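PDB 2AHR: putative pyrroline carboxylate reductase from Streptococcus pyogenes, which probably catalyses the last step of proline biosynthesis, the NAD(P)H-dependent reduction of 1-pyrroline-5-carboxylate to L-proline. Local coordinates for residues E[4-9]-E[27-32]. Numbering follows the deposited sequence.
Sequences MKIGII and HELIIS
Glu28 O takes the amide N of Ile6 at 2.7 Å and also receives a CA-H contact from Lys5 CA. Ile30 O does the same one step on, binding Ile8 N at 2.8 Å while Gly7 CA closes to 3.0 Å. In the other direction, Met4 O and Ile6 O accept the amides of Glu28 and Ile30, a ladder that illustrates how parallel strands zip together. At its start the His27 ring, its CG beside the backbone N (chi1 -47°), turns ND1 to the selenomethionine Met4, whose N donates to it in the ring plane at 3.0 Å; Met4 CG lies alongside. On the face carrying Ile6 and Leu29, Ile6 CD1 meets His27 CB at 3.8 Å, and Ile8 CD1 reaches Ile31 CG2. On the other face the bent Lys5 chain lays CD against Glu28 OE1 at 3.5 Å, though NZ stays beyond salt-bridge range of OE2. Further on, Ser32 OG bonds His54 ND1, and Ile9, near the bound NADP, packs on helix 54-58. Strand 5-9 also pairs with strand 63-66. With helix 13-22 the two strands form the first beta-alpha-beta unit of the Rossmann fold, which here binds NADP.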
loop_
_atom_site.group_PDB
_atom_site.type_symbol
_atom_site.label_atom_id
_atom_site.label_comp_id
_atom_site.label_asym_id
_atom_site.label_seq_id
_atom_site.Cartn_x
_atom_site.Cartn_y
_atom_site.Cartn_z
HETATM N N MSE E 4 -39.299 -28.099 33.861
HETATM C CA MSE E 4 -38.089 -28.774 34.333
HETATM C C MSE E 4 -37.237 -27.838 35.185
HETATM O O MSE E 4 -37.524 -26.652 35.283
HETATM C CB MSE E 4 -37.295 -29.456 33.194
HETATM C CG MSE E 4 -37.166 -28.707 31.864
HETATM SE SE MSE E 4 -36.247 -29.621 30.565
HETATM C CE MSE E 4 -36.803 -28.719 29.122
ATOM N N LYS E 5 -36.227 -28.379 35.855
ATOM C CA LYS E 5 -35.260 -27.538 36.545
ATOM C C LYS E 5 -34.016 -27.414 35.670
ATOM O O LYS E 5 -33.456 -28.428 35.236
ATOM C CB LYS E 5 -34.881 -28.104 37.916
ATOM C CG LYS E 5 -36.046 -28.377 38.871
ATOM C CD LYS E 5 -35.687 -28.211 40.378
ATOM C CE LYS E 5 -34.190 -28.049 40.671
ATOM N NZ LYS E 5 -33.630 -26.748 40.165
ATOM N N ILE E 6 -33.609 -26.172 35.403
ATOM C CA ILE E 6 -32.442 -25.880 34.573
ATOM C C ILE E 6 -31.367 -25.150 35.383
ATOM O O ILE E 6 -31.628 -24.115 36.010
ATOM C CB ILE E 6 -32.814 -25.059 33.296
ATOM C CG1 ILE E 6 -33.884 -25.792 32.479
ATOM C CG2 ILE E 6 -31.569 -24.801 32.434
ATOM C CD1 ILE E 6 -34.596 -24.938 31.446
ATOM N N GLY E 7 -30.158 -25.703 35.360
ATOM C CA GLY E 7 -29.014 -25.082 35.997
ATOM C C GLY E 7 -28.067 -24.482 34.978
ATOM O O GLY E 7 -27.820 -25.074 33.927
ATOM N N ILE E 8 -27.527 -23.307 35.297
ATOM C CA ILE E 8 -26.571 -22.633 34.424
ATOM C C ILE E 8 -25.221 -22.509 35.125
ATOM O O ILE E 8 -25.114 -21.900 36.192
ATOM C CB ILE E 8 -27.077 -21.228 33.961
ATOM C CG1 ILE E 8 -28.428 -21.321 33.244
ATOM C CG2 ILE E 8 -26.070 -20.578 33.014
ATOM C CD1 ILE E 8 -29.638 -21.063 34.125
ATOM N N ILE E 9 -24.196 -23.099 34.516
ATOM C CA ILE E 9 -22.842 -23.029 35.046
ATOM C C ILE E 9 -22.052 -21.954 34.297
ATOM O O ILE E 9 -21.833 -22.056 33.081
ATOM C CB ILE E 9 -22.128 -24.404 34.977
ATOM C CG1 ILE E 9 -22.862 -25.440 35.848
ATOM C CG2 ILE E 9 -20.664 -24.278 35.398
ATOM C CD1 ILE E 9 -22.398 -26.875 35.634
ATOM N N HIS E 27 -40.156 -23.060 33.418
ATOM C CA HIS E 27 -39.076 -23.816 34.046
ATOM C C HIS E 27 -38.447 -23.138 35.247
ATOM O O HIS E 27 -38.518 -21.931 35.411
ATOM C CB HIS E 27 -38.011 -24.195 33.005
ATOM C CG HIS E 27 -38.594 -24.764 31.756
ATOM N ND1 HIS E 27 -39.204 -25.997 31.716
ATOM C CD2 HIS E 27 -38.697 -24.254 30.508
ATOM C CE1 HIS E 27 -39.646 -26.230 30.496
ATOM N NE2 HIS E 27 -39.348 -25.188 29.742
ATOM N N GLU E 28 -37.815 -23.952 36.074
ATOM C CA GLU E 28 -37.177 -23.500 37.284
ATOM C C GLU E 28 -35.704 -23.287 36.993
ATOM O O GLU E 28 -35.075 -24.110 36.328
ATOM C CB GLU E 28 -37.348 -24.589 38.336
ATOM C CG GLU E 28 -37.142 -24.159 39.759
ATOM C CD GLU E 28 -37.599 -25.224 40.734
ATOM O OE1 GLU E 28 -38.445 -26.073 40.354
ATOM O OE2 GLU E 28 -37.106 -25.219 41.881
ATOM N N LEU E 29 -35.141 -22.198 37.494
ATOM C CA LEU E 29 -33.759 -21.878 37.171
ATOM C C LEU E 29 -32.862 -21.805 38.396
ATOM O O LEU E 29 -33.283 -21.345 39.459
ATOM C CB LEU E 29 -33.678 -20.573 36.357
ATOM C CG LEU E 29 -34.704 -20.394 35.226
ATOM C CD1 LEU E 29 -34.664 -18.976 34.672
ATOM C CD2 LEU E 29 -34.532 -21.437 34.113
ATOM N N ILE E 30 -31.624 -22.262 38.230
ATOM C CA ILE E 30 -30.598 -22.149 39.266
ATOM C C ILE E 30 -29.224 -21.930 38.614
ATOM O O ILE E 30 -28.926 -22.516 37.564
ATOM C CB ILE E 30 -30.621 -23.366 40.253
ATOM C CG1 ILE E 30 -29.531 -23.227 41.334
ATOM C CG2 ILE E 30 -30.542 -24.703 39.488
ATOM C CD1 ILE E 30 -29.850 -23.947 42.690
ATOM N N ILE E 31 -28.409 -21.069 39.226
ATOM C CA ILE E 31 -27.129 -20.671 38.645
ATOM C C ILE E 31 -25.933 -21.094 39.501
ATOM O O ILE E 31 -26.103 -21.543 40.639
ATOM C CB ILE E 31 -27.081 -19.151 38.308
ATOM C CG1 ILE E 31 -27.294 -18.278 39.545
ATOM C CG2 ILE E 31 -28.116 -18.807 37.252
ATOM C CD1 ILE E 31 -26.022 -17.941 40.288
ATOM N N SER E 32 -24.734 -20.956 38.936
ATOM C CA SER E 32 -23.497 -21.339 39.599
ATOM C C SER E 32 -22.308 -20.588 38.968
ATOM O O SER E 32 -21.988 -20.792 37.792
ATOM C CB SER E 32 -23.321 -22.859 39.495
ATOM O OG SER E 32 -22.291 -23.320 40.343
#